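Putative mandelate racemase (Bordetella bronchiseptica, PDB 3OZY) is of unknown function but, as an enolase superfamily member that binds magnesium and the sugar diacid m-xylarate, probably acts on an acid-sugar substrate. Local coordinates at residues E7-A12 against E39-E44; D308-A313 against F363-D368. All blocks are in the same frame, centred on the assembly; numbering follows the deposited sequence.

Contact 1 (E7-A12 against E39-E44)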
ATOM      1  N   GLU A   7      -5.934  14.747  21.435  1.00 13.49           N
ATOM      2  CA  GLU A   7      -4.696  14.782  20.661  1.00 12.16           C
ATOM      3  C   GLU A   7      -4.303  13.390  20.203  1.00 11.84           C
ATOM      4  O   GLU A   7      -4.524  12.408  20.914  1.00 12.02           O
ATOM      5  CB  GLU A   7      -3.538  15.325  21.498  1.00 16.73           C
ATOM      6  CG  GLU A   7      -3.751  16.671  22.146  1.00 20.36           C
ATOM      7  CD  GLU A   7      -2.547  17.071  22.980  1.00 21.53           C
ATOM      8  OE1 GLU A   7      -1.438  17.131  22.412  1.00 24.43           O
ATOM      9  OE2 GLU A   7      -2.707  17.306  24.198  1.00 27.45           O
ATOM     10  N   VAL A   8      -3.712  13.322  19.016  1.00 11.58           N
ATOM     11  CA  VAL A   8      -3.079  12.101  18.529  1.00  9.61           C
ATOM     12  C   VAL A   8      -1.635  12.455  18.188  1.00 10.17           C
ATOM     13  O   VAL A   8      -1.380  13.200  17.239  1.00 13.22           O
ATOM     14  CB  VAL A   8      -3.811  11.528  17.298  1.00 12.04           C
ATOM     15  CG1 VAL A   8      -3.099  10.282  16.801  1.00 13.35           C
ATOM     16  CG2 VAL A   8      -5.270  11.219  17.641  1.00 12.10           C
ATOM     17  N   LYS A   9      -0.704  11.945  18.991  1.00 10.94           N
ATOM     18  CA  LYS A   9       0.712  12.285  18.859  1.00 10.55           C
ATOM     19  C   LYS A   9       1.519  11.094  18.382  1.00  9.68           C
ATOM     20  O   LYS A   9       1.188   9.948  18.684  1.00 11.62           O
ATOM     21  CB  LYS A   9       1.272  12.759  20.200  1.00 13.96           C
ATOM     22  CG  LYS A   9       0.563  13.982  20.759  1.00 14.65           C
ATOM     23  CD  LYS A   9       1.146  14.413  22.095  1.00 22.46           C
ATOM     24  CE  LYS A   9       2.539  14.988  21.920  1.00 29.35           C
ATOM     25  NZ  LYS A   9       3.036  15.607  23.180  1.00 36.61           N
ATOM     26  N   ALA A  10       2.586  11.378  17.648  1.00  9.31           N
ATOM     27  CA  ALA A  10       3.480  10.329  17.174  1.00  9.35           C
ATOM     28  C   ALA A  10       4.920  10.721  17.497  1.00 11.33           C
ATOM     29  O   ALA A  10       5.477  11.615  16.856  1.00 13.21           O
ATOM     30  CB  ALA A  10       3.297  10.141  15.687  1.00 10.33           C
ATOM     31  N   HIS A  11       5.510  10.054  18.491  1.00 10.01           N
ATOM     32  CA  HIS A  11       6.881  10.343  18.932  1.00 10.53           C
ATOM     33  C   HIS A  11       7.868   9.499  18.146  1.00  9.78           C
ATOM     34  O   HIS A  11       7.893   8.282  18.286  1.00 10.04           O
ATOM     35  CB  HIS A  11       7.071  10.026  20.422  1.00 12.18           C
ATOM     36  CG  HIS A  11       6.091  10.702  21.331  1.00 13.26           C
ATOM     37  ND1 HIS A  11       6.352  11.912  21.942  1.00 18.88           N
ATOM     38  CD2 HIS A  11       4.866  10.322  21.757  1.00 11.76           C
ATOM     39  CE1 HIS A  11       5.316  12.255  22.689  1.00 17.82           C
ATOM     40  NE2 HIS A  11       4.401  11.308  22.593  1.00 14.42           N
ATOM     41  N   ALA A  12       8.696  10.143  17.333  1.00  8.72           N
ATOM     42  CA  ALA A  12       9.722   9.433  16.573  1.00  9.26           C
ATOM     43  C   ALA A  12      10.945   9.135  17.433  1.00  9.13           C
ATOM     44  O   ALA A  12      11.567  10.053  17.983  1.00  9.42           O
ATOM     45  CB  ALA A  12      10.113  10.227  15.341  1.00  9.46           C
ATOM     46  N   GLU A  39       0.657   8.225  20.917  1.00  9.54           N
ATOM     47  CA  GLU A  39       0.021   8.625  22.164  1.00 11.69           C
ATOM     48  C   GLU A  39      -1.322   9.274  21.851  1.00 11.90           C
ATOM     49  O   GLU A  39      -1.376  10.311  21.190  1.00 12.39           O
ATOM     50  CB  GLU A  39       0.928   9.595  22.930  1.00 15.50           C
ATOM     51  CG  GLU A  39       0.394   9.981  24.301  1.00 18.09           C
ATOM     52  CD  GLU A  39       1.225  11.056  24.983  1.00 16.70           C
ATOM     53  OE1 GLU A  39       2.303  11.409  24.468  1.00 14.94           O
ATOM     54  OE2 GLU A  39       0.792  11.553  26.040  1.00 20.38           O
ATOM     55  N   VAL A  40      -2.408   8.647  22.292  1.00 10.77           N
ATOM     56  CA  VAL A  40      -3.740   9.216  22.119  1.00 10.86           C
ATOM     57  C   VAL A  40      -4.212   9.763  23.459  1.00 11.68           C
ATOM     58  O   VAL A  40      -4.293   9.033  24.446  1.00 12.68           O
ATOM     59  CB  VAL A  40      -4.746   8.167  21.600  1.00 11.89           C
ATOM     60  CG1 VAL A  40      -6.166   8.749  21.573  1.00 12.58           C
ATOM     61  CG2 VAL A  40      -4.330   7.675  20.217  1.00 12.00           C
ATOM     62  N   ARG A  41      -4.501  11.060  23.485  1.00 10.55           N
ATOM     63  CA  ARG A  41      -4.926  11.728  24.711  1.00 12.35           C
ATOM     64  C   ARG A  41      -6.415  12.036  24.681  1.00 10.69           C
ATOM     65  O   ARG A  41      -7.008  12.188  23.615  1.00 11.49           O
ATOM     66  CB  ARG A  41      -4.152  13.034  24.894  1.00 13.18           C
ATOM     67  CG  ARG A  41      -2.652  12.852  25.052  1.00 15.30           C
ATOM     68  CD  ARG A  41      -1.976  14.206  25.184  1.00 18.05           C
ATOM     69  NE  ARG A  41      -0.564  14.095  25.539  1.00 24.42           N
ATOM     70  CZ  ARG A  41       0.226  15.140  25.776  1.00 30.35           C
ATOM     71  NH1 ARG A  41      -0.257  16.372  25.691  1.00 30.82           N
ATOM     72  NH2 ARG A  41       1.498  14.953  26.097  1.00 29.73           N
ATOM     73  N   THR A  42      -7.010  12.138  25.866  1.00 12.39           N
ATOM     74  CA  THR A  42      -8.427  12.476  25.988  1.00 11.85           C
ATOM     75  C   THR A  42      -8.642  13.639  26.946  1.00 14.25           C
ATOM     76  O   THR A  42      -7.752  14.008  27.719  1.00 15.31           O
ATOM     77  CB  THR A  42      -9.264  11.299  26.516  1.00 12.33           C
ATOM     78  OG1 THR A  42      -8.740  10.857  27.774  1.00 14.07           O
ATOM     79  CG2 THR A  42      -9.277  10.139  25.514  1.00 12.80           C
ATOM     80  N   ASP A  43      -9.847  14.193  26.901  1.00 14.24           N
ATOM     81  CA  ASP A  43     -10.204  15.323  27.754  1.00 14.21           C
ATOM     82  C   ASP A  43     -10.083  15.022  29.247  1.00 17.93           C
ATOM     83  O   ASP A  43      -9.742  15.908  30.029  1.00 22.03           O
ATOM     84  CB  ASP A  43     -11.596  15.871  27.396  1.00 16.82           C
ATOM     85  CG  ASP A  43     -12.694  14.803  27.404  1.00 18.15           C
ATOM     86  OD1 ASP A  43     -12.401  13.595  27.564  1.00 15.43           O
ATOM     87  OD2 ASP A  43     -13.870  15.192  27.243  1.00 21.72           O
ATOM     88  N   GLU A  44     -10.344  13.780  29.643  1.00 16.54           N
ATOM     89  CA  GLU A  44     -10.281  13.400  31.052  1.00 19.59           C
ATOM     90  C   GLU A  44      -8.933  12.800  31.461  1.00 21.76           C
ATOM     91  O   GLU A  44      -8.778  12.301  32.576  1.00 23.25           O
ATOM     92  CB  GLU A  44     -11.419  12.436  31.402  1.00 22.20           C
ATOM     93  CG  GLU A  44     -12.809  13.015  31.179  1.00 26.33           C
ATOM     94  CD  GLU A  44     -13.135  14.142  32.140  1.00 34.61           C
ATOM     95  OE1 GLU A  44     -12.546  14.174  33.241  1.00 37.73           O
ATOM     96  OE2 GLU A  44     -13.981  14.994  31.796  1.00 38.82           O
TER

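Contact 2 (D308-A313 against F363-D368)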
ATOM      1  N   ASP A 308       9.353  -3.653  18.251  1.00  6.75           N
ATOM      2  CA  ASP A 308       9.563  -3.057  19.570  1.00  7.72           C
ATOM      3  C   ASP A 308       8.679  -3.759  20.599  1.00  8.32           C
ATOM      4  O   ASP A 308       7.877  -4.619  20.246  1.00  8.64           O
ATOM      5  CB  ASP A 308       9.280  -1.553  19.521  1.00  8.42           C
ATOM      6  CG  ASP A 308       7.865  -1.251  19.054  1.00  7.55           C
ATOM      7  OD1 ASP A 308       6.931  -1.557  19.823  1.00  8.59           O
ATOM      8  OD2 ASP A 308       7.690  -0.722  17.938  1.00  8.69           O
ATOM      9  N   ILE A 309       8.817  -3.404  21.870  1.00  8.33           N
ATOM     10  CA  ILE A 309       8.101  -4.128  22.906  1.00  8.17           C
ATOM     11  C   ILE A 309       6.586  -3.892  22.845  1.00  8.94           C
ATOM     12  O   ILE A 309       5.807  -4.715  23.319  1.00  7.84           O
ATOM     13  CB  ILE A 309       8.658  -3.811  24.315  1.00  7.90           C
ATOM     14  CG1 ILE A 309       8.229  -4.881  25.328  1.00 10.70           C
ATOM     15  CG2 ILE A 309       8.231  -2.423  24.760  1.00 10.26           C
ATOM     16  CD1 ILE A 309       8.820  -6.247  25.078  1.00 10.87           C
ATOM     17  N   ILE A 310       6.171  -2.770  22.270  1.00  9.07           N
ATOM     18  CA  ILE A 310       4.744  -2.509  22.121  1.00  8.94           C
ATOM     19  C   ILE A 310       4.146  -3.410  21.050  1.00  8.15           C
ATOM     20  O   ILE A 310       3.082  -3.994  21.255  1.00  8.04           O
ATOM     21  CB  ILE A 310       4.461  -1.039  21.799  1.00  8.81           C
ATOM     22  CG1 ILE A 310       5.007  -0.159  22.927  1.00 13.63           C
ATOM     23  CG2 ILE A 310       2.959  -0.817  21.571  1.00 10.26           C
ATOM     24  CD1 ILE A 310       4.566   1.279  22.840  1.00 16.02           C
ATOM     25  N   THR A 311       4.837  -3.559  19.925  1.00  7.54           N
ATOM     26  CA  THR A 311       4.312  -4.464  18.904  1.00  7.22           C
ATOM     27  C   THR A 311       4.285  -5.896  19.426  1.00  8.90           C
ATOM     28  O   THR A 311       3.360  -6.653  19.143  1.00  8.45           O
ATOM     29  CB  THR A 311       5.062  -4.352  17.534  1.00  7.10           C
ATOM     30  OG1 THR A 311       6.417  -4.814  17.637  1.00  8.05           O
ATOM     31  CG2 THR A 311       5.090  -2.919  17.039  1.00  7.85           C
ATOM     32  N   VAL A 312       5.296  -6.270  20.200  1.00  7.48           N
ATOM     33  CA  VAL A 312       5.297  -7.568  20.856  1.00  7.35           C
ATOM     34  C   VAL A 312       4.111  -7.721  21.816  1.00  7.62           C
ATOM     35  O   VAL A 312       3.341  -8.683  21.718  1.00  8.09           O
ATOM     36  CB  VAL A 312       6.646  -7.820  21.564  1.00  7.62           C
ATOM     37  CG1 VAL A 312       6.568  -9.022  22.518  1.00  9.52           C
ATOM     38  CG2 VAL A 312       7.731  -8.018  20.517  1.00  8.56           C
ATOM     39  N   ALA A 313       3.956  -6.778  22.741  1.00  7.88           N
ATOM     40  CA  ALA A 313       2.878  -6.870  23.716  1.00  8.20           C
ATOM     41  C   ALA A 313       1.494  -6.896  23.076  1.00  8.18           C
ATOM     42  O   ALA A 313       0.638  -7.670  23.495  1.00  8.71           O
ATOM     43  CB  ALA A 313       2.966  -5.737  24.744  1.00 10.86           C
ATOM     44  N   PHE A 363       1.712  -2.470  30.833  1.00 13.12           N
ATOM     45  CA  PHE A 363       2.999  -2.058  31.391  1.00 16.83           C
ATOM     46  C   PHE A 363       3.113  -0.542  31.387  1.00 17.08           C
ATOM     47  O   PHE A 363       2.266   0.147  30.829  1.00 17.98           O
ATOM     48  CB  PHE A 363       4.155  -2.655  30.589  1.00 19.97           C
ATOM     49  CG  PHE A 363       4.024  -2.458  29.110  1.00 19.08           C
ATOM     50  CD1 PHE A 363       4.093  -1.189  28.552  1.00 19.27           C
ATOM     51  CD2 PHE A 363       3.808  -3.539  28.275  1.00 31.07           C
ATOM     52  CE1 PHE A 363       3.962  -1.005  27.195  1.00 31.23           C
ATOM     53  CE2 PHE A 363       3.676  -3.358  26.915  1.00 29.00           C
ATOM     54  CZ  PHE A 363       3.750  -2.092  26.373  1.00 26.30           C
ATOM     55  N   GLU A 364       4.184  -0.039  31.994  1.00 19.88           N
ATOM     56  CA  GLU A 364       4.453   1.391  32.034  1.00 25.40           C
ATOM     57  C   GLU A 364       5.554   1.785  31.051  1.00 14.56           C
ATOM     58  O   GLU A 364       6.564   1.092  30.926  1.00 20.29           O
ATOM     59  CB  GLU A 364       4.860   1.810  33.450  1.00 28.29           C
ATOM     60  CG  GLU A 364       3.798   1.558  34.510  1.00 37.67           C
ATOM     61  CD  GLU A 364       2.597   2.478  34.367  1.00 46.79           C
ATOM     62  OE1 GLU A 364       2.561   3.278  33.408  1.00 56.15           O
ATOM     63  OE2 GLU A 364       1.686   2.402  35.219  1.00 53.17           O
ATOM     64  N   ILE A 365       5.345   2.902  30.358  1.00 18.28           N
ATOM     65  CA  ILE A 365       6.370   3.483  29.491  1.00 18.70           C
ATOM     66  C   ILE A 365       7.365   4.293  30.322  1.00 18.02           C
ATOM     67  O   ILE A 365       6.966   5.049  31.216  1.00 19.75           O
ATOM     68  CB  ILE A 365       5.751   4.434  28.443  1.00 17.90           C
ATOM     69  CG1 ILE A 365       4.850   3.673  27.462  1.00 16.25           C
ATOM     70  CG2 ILE A 365       6.843   5.205  27.702  1.00 17.55           C
ATOM     71  CD1 ILE A 365       5.582   2.684  26.585  1.00 22.35           C
ATOM     72  N   ASP A 366       8.652   4.149  30.022  1.00 15.18           N
ATOM     73  CA  ASP A 366       9.675   4.999  30.638  1.00 15.35           C
ATOM     74  C   ASP A 366       9.773   6.266  29.802  1.00 15.10           C
ATOM     75  O   ASP A 366      10.453   6.297  28.774  1.00 15.62           O
ATOM     76  CB  ASP A 366      11.027   4.282  30.691  1.00 16.60           C
ATOM     77  CG  ASP A 366      12.113   5.109  31.374  1.00 17.84           C
ATOM     78  OD1 ASP A 366      11.971   6.346  31.475  1.00 15.82           O
ATOM     79  OD2 ASP A 366      13.126   4.513  31.792  1.00 20.52           O
ATOM     80  N   TRP A 367       9.087   7.314  30.244  1.00 15.78           N
ATOM     81  CA  TRP A 367       9.027   8.547  29.473  1.00 15.85           C
ATOM     82  C   TRP A 367      10.355   9.306  29.461  1.00 14.40           C
ATOM     83  O   TRP A 367      10.604  10.108  28.566  1.00 15.06           O
ATOM     84  CB  TRP A 367       7.858   9.421  29.934  1.00 15.26           C
ATOM     85  CG  TRP A 367       6.522   8.814  29.573  1.00 18.83           C
ATOM     86  CD1 TRP A 367       5.694   8.105  30.393  1.00 22.51           C
ATOM     87  CD2 TRP A 367       5.883   8.846  28.288  1.00 19.32           C
ATOM     88  NE1 TRP A 367       4.572   7.704  29.703  1.00 22.02           N
ATOM     89  CE2 TRP A 367       4.665   8.145  28.410  1.00 20.73           C
ATOM     90  CE3 TRP A 367       6.223   9.399  27.049  1.00 16.21           C
ATOM     91  CZ2 TRP A 367       3.784   7.987  27.343  1.00 20.63           C
ATOM     92  CZ3 TRP A 367       5.344   9.245  25.989  1.00 17.22           C
ATOM     93  CH2 TRP A 367       4.137   8.545  26.146  1.00 16.17           C
ATOM     94  N   ASP A 368      11.217   9.031  30.435  1.00 17.42           N
ATOM     95  CA  ASP A 368      12.557   9.603  30.406  1.00 18.38           C
ATOM     96  C   ASP A 368      13.351   8.979  29.257  1.00 16.04           C
ATOM     97  O   ASP A 368      14.060   9.674  28.528  1.00 17.18           O
ATOM     98  CB  ASP A 368      13.274   9.399  31.744  1.00 18.94           C
ATOM     99  CG  ASP A 368      12.618  10.165  32.881  1.00 24.61           C
ATOM    100  OD1 ASP A 368      12.024  11.230  32.620  1.00 24.84           O
ATOM    101  OD2 ASP A 368      12.703   9.699  34.035  1.00 33.98           O
TER

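Contact 1 (E7-A12 against E39-E44)
Glu-39 and Arg-41 carry the polar face of this strand pair, each held by more than one partner. The carboxylate of Glu-39 is split between two neighbours: OE1 accepts a hydrogen bond from His-11 NE2 at 2.8 Å, almost along its C-O axis and with ring and carboxylate nearly coplanar (20°), while OE2 accepts from Arg-41 NE at 2.9 Å, the donor standing well above the carboxylate plane. At the guanidinium edge, Arg-41 NH1 reaches Glu-7 OE2 at 3.0 Å, so the arginine bridges two acids. Lys-9 CD lies 3.8 Å above the centre of the guanidinium plane, and Lys-9 NZ is only 3.4 Å from Arg-41 NH2, a like-charge approach that the nearby carboxylates probably offset. The backbone fixes these positions: Arg-41 N to Glu-7 O (2.9 Å) and the reciprocal bonds between Lys-9 and Glu-39 are nearly straight. Between those two hydrogen-bonded pairs, Val-8 faces Val-40 in a non-hydrogen-bonded pair whose side chains turn to the other face, toward helices 58-73 and 102-122. Segments 7-12 and 39-42 run at 156°; their parent strands form, with strand 48-50, the antiparallel meander that opens the enolase-type N-terminal domain.

Contact 2 (D308-A313 against F363-D368)
Phe-363 presents its ring to helix 309-321 by its rim: Ala-313 CB lies at the edge, near the ring plane, 3.3 Å from Phe-363 CE2. That is a tight apolar approach, and it follows from a side chain aimed at the helix, with CG in the crowded position between backbone N and carbonyl carbon (chi1 49°). One turn earlier, Ile-310 crosses the phenylalanine at about a right angle, its CG1 coming obliquely to within 4.1 Å of Phe-363 CZ. The same isoleucine, with CG1 anti to its carbonyl carbon and the chain extended beyond, carries its CD1 past the ring to Ile-365 CD1, 4.1 Å away, again with the chains crossing. Ile-365 uses its other branch differently: CG2 sits 3.7 Å above the centre of the Trp-367 indole, over one face. Both helix starts are capped by aspartate: Asp-308 OD1 accepts from Thr-311 N at 2.9 Å, and Asp-366 OD1 more weakly from Asp-368 N. Strand 32-42 adjoins this region through Leu-37, which touches both Ile-310 and Trp-367. With no hydrogen bond across the segments, the 363-368 segment is joined to this barrel-domain helix purely by apolar contact.

Contact 1 belongs to the N-terminal domain and contact 2 to the barrel domain, and their centres lie about 15 Å apart. They nevertheless touch: the indole of Trp-367, from the 363-368 segment, packs against the His-11 and Glu-39 pair, with Trp-367 CH2 3.8 Å from Glu-39 OE1 and Trp-367 CZ3 4.1 Å from His-11 NE2. Through Ile-365 this packing continues to helix 309-321. Neither contact supplies a magnesium ligand; Asp-201, Glu-227 and Glu-254 bind the barrel-domain ion. The two contacts thus meet through Trp-367, which joins the sheet containing strand 32-42 to the 363-368 segment.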